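PDB 3LRX: putative hydrogenase from Pyrococcus furiosus, which probably transfers electrons between a nicotinamide cofactor and iron-sulfur partners using FAD and a [2Fe-2S] cluster, this chain being one excised domain. Local coordinates for residues L55-E60 and I77-P82; V36-I41 and L115-G120. All coordinates share one frame; numbering follows the deposited sequence.

Overall arrangement
Both contacts are built on one parallel sheet, in the order 75-78, 51-57, 25-31, 115-119, 139-141, with helices packed against it, consistent with the nucleotide-binding domain of ferredoxin reductase relatives. Interaction 1 pairs 55-60 with 77-82 at one margin of the sheet, where its strands run out into loops. Interaction 2 lays helix 34-48 over strand 115-119 nearer the core, about 6 Å from the chain centre to its own centre against 10 Å for interaction 1. Their centres lie about 15 Å apart and their nearest atoms about 6 Å, without touching. Along the chain, interaction 1 is nested inside the loop that interaction 2 closes.

Interaction 1 (L55-E60 and I77-P82); sequences LHVTFE and IVEPVP
Leu55 and His56 pair in parallel with Ile77 and Val78, and four backbone hydrogen bonds of 2.8 to 2.9 Å tie the two chains from His56 to Glu60: His56 N to Ile77 O, Glu79 N to His56 O, Val81 N to Thr58 O and Glu60 N to Val81 O. The last is the least straight (154° at the hydrogen), and its donor stands 34° off the carbonyl plane, as the chain turns at Glu60. On the sheet face of Leu55 and Ile77, Leu55 CD1 meets Ile77 CG2 at 3.8 Å, the two side chains crossing at a slant. Next along, Val57 and Glu79 lie side by side and point the same way, with Val57 CG2 against Glu79 CB. Glu79 bends at chi2 (-68°), carrying its carboxylate away from 55-60 to a salt bridge with Arg99. The Phe59 ring presents its edge to the backbone carbonyl of Val81: CD1 lies 3.5 Å from Val81 O, nearly in the ring plane, while CE1 reaches Val81 CG1 at 4.2 Å. Replacing Phe59 with an alanine would probably leave Val81 CG1 without its aromatic neighbour and open a gap toward Asn92 and Leu83. Glu60 sends an extended chain past the same carbonyl, its CG 3.4 Å from Val81 O, and Pro80 CB packs on its aliphatic part. The pairing closes a beta-alpha-beta unit formed by strand 51-57, helix 66-72 and strand 75-78. Helix 89-110 packs on Val57, Phe59, Ile77 and Val81, whereas the end of His56 leads away from 77-82 to bond through NE2 with Tyr32 O, just beyond the end of strand 25-31; backbone hydrogen bonds join Leu55 and Val57 to that strand.

Interaction 2 (V36-I41 and L115-G120); sequences VEVYPI and LVFMVG
Ile41, Val38 and Glu37 of the helix rest on Phe117 and Val119 of the strand, and apolar packing dominates. Ile41 CD1 lies 3.5 Å from both CE1 and CZ of Phe117, the two side chains crossing at about a right angle. Phe117 has CG anti to its own backbone nitrogen (chi1 172°), which carries the ring out to Ile41 and Val38. Val38 CG2 comes to the edge of that ring, 4.3 Å from Phe117 CE1 and near its plane, and Val38 CB sits 3.8 Å from Val119 CG1. The one polar group at the interface meets carbon: Glu37, stretched out along its whole length, brings OE2 to 3.4 Å from Val119 CG2, while its OE1 is hydrogen-bonded to Thr16 OG1. The axes of segment 36-41 and strand 115-119 come within 8.7 Å, their directions 145° apart. Trp45, further along the same helix, adds an edge-to-face contact with Phe117. Strand 115-119 is hydrogen-bonded to strands 25-31 and 139-141; Met118, a selenomethionine pointing away from helix 34-48, packs instead on helix 122-132, so the strand is sandwiched between two helices.

Interaction 1 (L55-E60 and I77-P82)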
ATOM      1  N   LEU A  55      -7.005  26.194  -0.965  1.00 29.22           N
ATOM      2  CA  LEU A  55      -7.199  26.890   0.303  1.00 22.42           C
ATOM      3  C   LEU A  55      -5.938  26.771   1.157  1.00 20.39           C
ATOM      4  O   LEU A  55      -5.522  25.678   1.516  1.00 22.24           O
ATOM      5  CB  LEU A  55      -8.383  26.276   1.048  1.00 20.68           C
ATOM      6  CG  LEU A  55      -8.598  26.677   2.513  1.00 24.81           C
ATOM      7  CD1 LEU A  55      -8.810  28.184   2.658  1.00 22.06           C
ATOM      8  CD2 LEU A  55      -9.804  25.904   3.037  1.00 21.48           C
ATOM      9  N   HIS A  56      -5.328  27.903   1.473  1.00 19.63           N
ATOM     10  CA  HIS A  56      -4.128  27.903   2.279  1.00 19.20           C
ATOM     11  C   HIS A  56      -4.470  28.507   3.629  1.00 20.26           C
ATOM     12  O   HIS A  56      -4.847  29.673   3.701  1.00 23.42           O
ATOM     13  CB  HIS A  56      -3.034  28.744   1.612  1.00 20.96           C
ATOM     14  CG  HIS A  56      -1.725  28.723   2.347  1.00 23.11           C
ATOM     15  ND1 HIS A  56      -0.726  29.642   2.121  1.00 27.10           N
ATOM     16  CD2 HIS A  56      -1.244  27.865   3.279  1.00 23.33           C
ATOM     17  CE1 HIS A  56       0.319  29.353   2.880  1.00 27.66           C
ATOM     18  NE2 HIS A  56       0.029  28.279   3.590  1.00 29.47           N
ATOM     19  N   VAL A  57      -4.352  27.726   4.695  1.00 14.51           N
ATOM     20  CA  VAL A  57      -4.635  28.251   6.019  1.00 20.19           C
ATOM     21  C   VAL A  57      -3.378  28.130   6.862  1.00 22.92           C
ATOM     22  O   VAL A  57      -3.022  27.043   7.300  1.00 26.66           O
ATOM     23  CB  VAL A  57      -5.777  27.484   6.704  1.00 13.64           C
ATOM     24  CG1 VAL A  57      -6.059  28.093   8.071  1.00 11.95           C
ATOM     25  CG2 VAL A  57      -7.018  27.520   5.830  1.00 20.74           C
ATOM     26  N   THR A  58      -2.708  29.254   7.080  1.00 23.43           N
ATOM     27  CA  THR A  58      -1.486  29.272   7.861  1.00 27.27           C
ATOM     28  C   THR A  58      -1.458  30.539   8.732  1.00 26.47           C
ATOM     29  O   THR A  58      -2.481  31.201   8.888  1.00 29.48           O
ATOM     30  CB  THR A  58      -0.249  29.224   6.907  1.00 26.12           C
ATOM     31  OG1 THR A  58       0.966  29.160   7.666  1.00 20.69           O
ATOM     32  CG2 THR A  58      -0.234  30.440   6.012  1.00 22.12           C
ATOM     33  N   PHE A  59      -0.300  30.855   9.308  1.00 23.56           N
ATOM     34  CA  PHE A  59      -0.158  32.048  10.124  1.00 23.19           C
ATOM     35  C   PHE A  59       0.120  33.236   9.199  1.00 26.13           C
ATOM     36  O   PHE A  59       0.756  33.082   8.167  1.00 26.46           O
ATOM     37  CB  PHE A  59       0.988  31.874  11.129  1.00 22.03           C
ATOM     38  CG  PHE A  59       0.663  30.960  12.270  1.00 23.13           C
ATOM     39  CD1 PHE A  59      -0.444  31.205  13.073  1.00 20.54           C
ATOM     40  CD2 PHE A  59       1.449  29.834  12.528  1.00 25.43           C
ATOM     41  CE1 PHE A  59      -0.777  30.334  14.117  1.00 27.32           C
ATOM     42  CE2 PHE A  59       1.124  28.952  13.574  1.00 23.04           C
ATOM     43  CZ  PHE A  59       0.015  29.200  14.366  1.00 19.52           C
ATOM     44  N   GLU A  60      -0.357  34.413   9.580  1.00 29.66           N
ATOM     45  CA  GLU A  60      -0.177  35.604   8.774  1.00 33.73           C
ATOM     46  C   GLU A  60       1.177  35.760   8.102  1.00 33.48           C
ATOM     47  O   GLU A  60       1.256  35.947   6.885  1.00 37.42           O
ATOM     48  CB  GLU A  60      -0.483  36.849   9.603  1.00 40.23           C
ATOM     49  CG  GLU A  60      -1.939  36.920  10.040  1.00 54.39           C
ATOM     50  CD  GLU A  60      -2.286  38.199  10.783  1.00 55.36           C
ATOM     51  OE1 GLU A  60      -3.479  38.380  11.107  1.00 52.96           O
ATOM     52  OE2 GLU A  60      -1.373  39.011  11.042  1.00 61.27           O
ATOM     53  N   ILE A  77      -7.926  30.660  -2.147  1.00 26.37           N
ATOM     54  CA  ILE A  77      -8.325  31.308  -0.898  1.00 21.95           C
ATOM     55  C   ILE A  77      -7.235  31.226   0.165  1.00 28.00           C
ATOM     56  O   ILE A  77      -6.752  30.139   0.479  1.00 32.55           O
ATOM     57  CB  ILE A  77      -9.589  30.644  -0.320  1.00 22.00           C
ATOM     58  CG1 ILE A  77     -10.715  30.695  -1.345  1.00 19.15           C
ATOM     59  CG2 ILE A  77     -10.001  31.328   0.981  1.00 21.13           C
ATOM     60  CD1 ILE A  77     -11.932  29.892  -0.942  1.00 26.25           C
ATOM     61  N   VAL A  78      -6.858  32.371   0.725  1.00 28.13           N
ATOM     62  CA  VAL A  78      -5.833  32.406   1.754  1.00 27.76           C
ATOM     63  C   VAL A  78      -6.461  32.869   3.051  1.00 33.15           C
ATOM     64  O   VAL A  78      -7.043  33.942   3.101  1.00 39.09           O
ATOM     65  CB  VAL A  78      -4.701  33.371   1.364  1.00 28.30           C
ATOM     66  CG1 VAL A  78      -3.623  33.378   2.439  1.00 27.52           C
ATOM     67  CG2 VAL A  78      -4.117  32.967   0.022  1.00 22.51           C
ATOM     68  N   GLU A  79      -6.372  32.051   4.095  1.00 37.01           N
ATOM     69  CA  GLU A  79      -6.940  32.406   5.397  1.00 36.19           C
ATOM     70  C   GLU A  79      -5.822  32.542   6.417  1.00 39.98           C
ATOM     71  O   GLU A  79      -5.507  31.589   7.124  1.00 43.76           O
ATOM     72  CB  GLU A  79      -7.910  31.332   5.873  1.00 41.90           C
ATOM     73  CG  GLU A  79      -9.241  31.302   5.141  1.00 49.53           C
ATOM     74  CD  GLU A  79     -10.087  32.519   5.429  1.00 50.43           C
ATOM     75  OE1 GLU A  79     -10.399  32.763   6.621  1.00 49.80           O
ATOM     76  OE2 GLU A  79     -10.443  33.226   4.462  1.00 50.95           O
ATOM     77  N   PRO A  80      -5.203  33.731   6.504  1.00 40.02           N
ATOM     78  CA  PRO A  80      -4.106  33.979   7.448  1.00 41.14           C
ATOM     79  C   PRO A  80      -4.599  34.119   8.884  1.00 39.95           C
ATOM     80  O   PRO A  80      -5.476  34.930   9.178  1.00 37.40           O
ATOM     81  CB  PRO A  80      -3.471  35.260   6.909  1.00 37.44           C
ATOM     82  CG  PRO A  80      -4.658  36.001   6.364  1.00 41.07           C
ATOM     83  CD  PRO A  80      -5.435  34.910   5.650  1.00 41.67           C
ATOM     84  N   VAL A  81      -4.062  33.283   9.768  1.00 41.12           N
ATOM     85  CA  VAL A  81      -4.433  33.307  11.184  1.00 39.59           C
ATOM     86  C   VAL A  81      -3.381  34.086  11.964  1.00 33.38           C
ATOM     87  O   VAL A  81      -2.188  33.974  11.705  1.00 34.37           O
ATOM     88  CB  VAL A  81      -4.562  31.854  11.770  1.00 38.22           C
ATOM     89  CG1 VAL A  81      -4.582  31.882  13.302  1.00 37.16           C
ATOM     90  CG2 VAL A  81      -5.829  31.201  11.261  1.00 33.54           C
ATOM     91  N   PRO A  82      -3.816  34.897  12.924  1.00 32.73           N
ATOM     92  CA  PRO A  82      -2.864  35.673  13.712  1.00 34.29           C
ATOM     93  C   PRO A  82      -1.956  34.745  14.508  1.00 34.92           C
ATOM     94  O   PRO A  82      -2.431  33.843  15.213  1.00 36.52           O
ATOM     95  CB  PRO A  82      -3.771  36.517  14.599  1.00 30.28           C
ATOM     96  CG  PRO A  82      -4.949  35.610  14.816  1.00 34.56           C
ATOM     97  CD  PRO A  82      -5.188  35.097  13.414  1.00 37.26           C
TER

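Interaction 2 (V36-I41 and L115-G120)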
ATOM      1  N   VAL A  36       2.884  24.060  -0.150  1.00 24.67           N
ATOM      2  CA  VAL A  36       3.950  23.893  -1.130  1.00 20.54           C
ATOM      3  C   VAL A  36       3.775  22.632  -1.951  1.00 17.68           C
ATOM      4  O   VAL A  36       3.883  22.646  -3.174  1.00 19.32           O
ATOM      5  CB  VAL A  36       5.303  23.856  -0.453  1.00 15.95           C
ATOM      6  CG1 VAL A  36       6.392  23.592  -1.483  1.00 16.13           C
ATOM      7  CG2 VAL A  36       5.539  25.168   0.246  1.00 19.33           C
ATOM      8  N   GLU A  37       3.489  21.540  -1.264  1.00 23.18           N
ATOM      9  CA  GLU A  37       3.285  20.265  -1.924  1.00 22.80           C
ATOM     10  C   GLU A  37       2.003  20.236  -2.752  1.00 20.62           C
ATOM     11  O   GLU A  37       1.965  19.594  -3.785  1.00 27.69           O
ATOM     12  CB  GLU A  37       3.267  19.153  -0.879  1.00 14.65           C
ATOM     13  CG  GLU A  37       3.105  17.785  -1.450  1.00 14.56           C
ATOM     14  CD  GLU A  37       3.144  16.724  -0.386  1.00 25.56           C
ATOM     15  OE1 GLU A  37       2.940  15.541  -0.730  1.00 34.84           O
ATOM     16  OE2 GLU A  37       3.372  17.064   0.800  1.00 33.70           O
ATOM     17  N   VAL A  38       0.971  20.956  -2.317  1.00 25.22           N
ATOM     18  CA  VAL A  38      -0.314  20.968  -3.026  1.00 23.63           C
ATOM     19  C   VAL A  38      -0.298  21.800  -4.318  1.00 21.39           C
ATOM     20  O   VAL A  38      -0.973  21.458  -5.296  1.00 17.58           O
ATOM     21  CB  VAL A  38      -1.482  21.436  -2.065  1.00 23.26           C
ATOM     22  CG1 VAL A  38      -1.262  22.850  -1.636  1.00 35.44           C
ATOM     23  CG2 VAL A  38      -2.825  21.320  -2.738  1.00 26.10           C
ATOM     24  N   TYR A  39       0.488  22.871  -4.328  1.00 21.61           N
ATOM     25  CA  TYR A  39       0.602  23.739  -5.498  1.00 20.39           C
ATOM     26  C   TYR A  39       0.679  22.967  -6.830  1.00 25.53           C
ATOM     27  O   TYR A  39      -0.216  23.086  -7.679  1.00 25.08           O
ATOM     28  CB  TYR A  39       1.823  24.646  -5.339  1.00 22.70           C
ATOM     29  CG  TYR A  39       2.204  25.410  -6.586  1.00 24.47           C
ATOM     30  CD1 TYR A  39       1.253  26.126  -7.308  1.00 27.60           C
ATOM     31  CD2 TYR A  39       3.520  25.421  -7.037  1.00 17.75           C
ATOM     32  CE1 TYR A  39       1.602  26.835  -8.450  1.00 32.14           C
ATOM     33  CE2 TYR A  39       3.885  26.120  -8.169  1.00 20.28           C
ATOM     34  CZ  TYR A  39       2.926  26.824  -8.878  1.00 30.80           C
ATOM     35  OH  TYR A  39       3.274  27.509 -10.019  1.00 30.28           O
ATOM     36  N   PRO A  40       1.747  22.169  -7.037  1.00 24.02           N
ATOM     37  CA  PRO A  40       1.844  21.421  -8.293  1.00 22.28           C
ATOM     38  C   PRO A  40       0.660  20.491  -8.557  1.00 24.43           C
ATOM     39  O   PRO A  40       0.190  20.373  -9.697  1.00 21.83           O
ATOM     40  CB  PRO A  40       3.150  20.654  -8.135  1.00 20.77           C
ATOM     41  CG  PRO A  40       3.234  20.448  -6.679  1.00 25.08           C
ATOM     42  CD  PRO A  40       2.850  21.798  -6.137  1.00 20.88           C
ATOM     43  N   ILE A  41       0.181  19.817  -7.516  1.00 26.12           N
ATOM     44  CA  ILE A  41      -0.959  18.914  -7.678  1.00 25.59           C
ATOM     45  C   ILE A  41      -2.178  19.692  -8.175  1.00 27.14           C
ATOM     46  O   ILE A  41      -2.784  19.323  -9.174  1.00 31.61           O
ATOM     47  CB  ILE A  41      -1.334  18.231  -6.357  1.00 21.45           C
ATOM     48  CG1 ILE A  41      -0.174  17.360  -5.873  1.00 20.20           C
ATOM     49  CG2 ILE A  41      -2.586  17.389  -6.559  1.00 19.90           C
ATOM     50  CD1 ILE A  41      -0.360  16.810  -4.481  1.00 17.43           C
ATOM     51  N   LEU A 115     -14.758  16.449  -5.010  1.00 30.27           N
ATOM     52  CA  LEU A 115     -13.610  15.888  -4.285  1.00 30.68           C
ATOM     53  C   LEU A 115     -12.863  16.882  -3.411  1.00 30.87           C
ATOM     54  O   LEU A 115     -12.900  18.077  -3.652  1.00 35.79           O
ATOM     55  CB  LEU A 115     -12.614  15.279  -5.268  1.00 26.98           C
ATOM     56  CG  LEU A 115     -11.183  15.053  -4.761  1.00 22.33           C
ATOM     57  CD1 LEU A 115     -11.148  13.998  -3.667  1.00 15.26           C
ATOM     58  CD2 LEU A 115     -10.316  14.602  -5.931  1.00 21.02           C
ATOM     59  N   VAL A 116     -12.187  16.384  -2.385  1.00 26.64           N
ATOM     60  CA  VAL A 116     -11.416  17.252  -1.518  1.00 26.28           C
ATOM     61  C   VAL A 116     -10.121  16.534  -1.192  1.00 27.17           C
ATOM     62  O   VAL A 116     -10.110  15.332  -0.904  1.00 21.69           O
ATOM     63  CB  VAL A 116     -12.193  17.626  -0.246  1.00 26.72           C
ATOM     64  CG1 VAL A 116     -12.690  16.390   0.438  1.00 37.29           C
ATOM     65  CG2 VAL A 116     -11.321  18.433   0.676  1.00 25.17           C
ATOM     66  N   PHE A 117      -9.027  17.285  -1.281  1.00 23.16           N
ATOM     67  CA  PHE A 117      -7.686  16.771  -1.067  1.00 19.48           C
ATOM     68  C   PHE A 117      -6.972  17.655  -0.073  1.00 20.09           C
ATOM     69  O   PHE A 117      -7.059  18.871  -0.162  1.00 22.06           O
ATOM     70  CB  PHE A 117      -6.950  16.795  -2.394  1.00 16.56           C
ATOM     71  CG  PHE A 117      -5.515  16.462  -2.289  1.00  3.43           C
ATOM     72  CD1 PHE A 117      -4.547  17.412  -2.561  1.00  8.95           C
ATOM     73  CD2 PHE A 117      -5.123  15.193  -1.935  1.00  4.50           C
ATOM     74  CE1 PHE A 117      -3.192  17.092  -2.484  1.00  5.52           C
ATOM     75  CE2 PHE A 117      -3.777  14.861  -1.854  1.00  4.99           C
ATOM     76  CZ  PHE A 117      -2.810  15.816  -2.131  1.00  1.00           C
HETATM   77  N   MSE A 118      -6.266  17.065   0.876  1.00 19.89           N
HETATM   78  CA  MSE A 118      -5.574  17.886   1.853  1.00 24.09           C
HETATM   79  C   MSE A 118      -4.171  17.394   2.103  1.00 22.90           C
HETATM   80  O   MSE A 118      -3.837  16.259   1.797  1.00 28.01           O
HETATM   81  CB  MSE A 118      -6.341  17.890   3.176  1.00 30.42           C
HETATM   82  CG  MSE A 118      -5.729  18.790   4.243  1.00 32.48           C
HETATM   83 SE   MSE A 118      -6.885  19.027   5.794  1.00 45.50          SE
HETATM   84  CE  MSE A 118      -5.524  19.071   7.167  1.00 48.46           C
ATOM     85  N   VAL A 119      -3.349  18.264   2.656  1.00 20.82           N
ATOM     86  CA  VAL A 119      -1.986  17.905   3.006  1.00 27.24           C
ATOM     87  C   VAL A 119      -1.593  18.887   4.096  1.00 22.30           C
ATOM     88  O   VAL A 119      -1.442  20.079   3.843  1.00 26.58           O
ATOM     89  CB  VAL A 119      -1.024  17.971   1.770  1.00 26.51           C
ATOM     90  CG1 VAL A 119      -1.194  19.270   1.045  1.00 31.37           C
ATOM     91  CG2 VAL A 119       0.408  17.797   2.228  1.00 23.48           C
ATOM     92  N   GLY A 120      -1.501  18.364   5.315  1.00 17.27           N
ATOM     93  CA  GLY A 120      -1.156  19.160   6.474  1.00 14.20           C
ATOM     94  C   GLY A 120      -0.919  18.235   7.665  1.00 21.22           C
ATOM     95  O   GLY A 120      -0.834  17.013   7.456  1.00 23.50           O
TER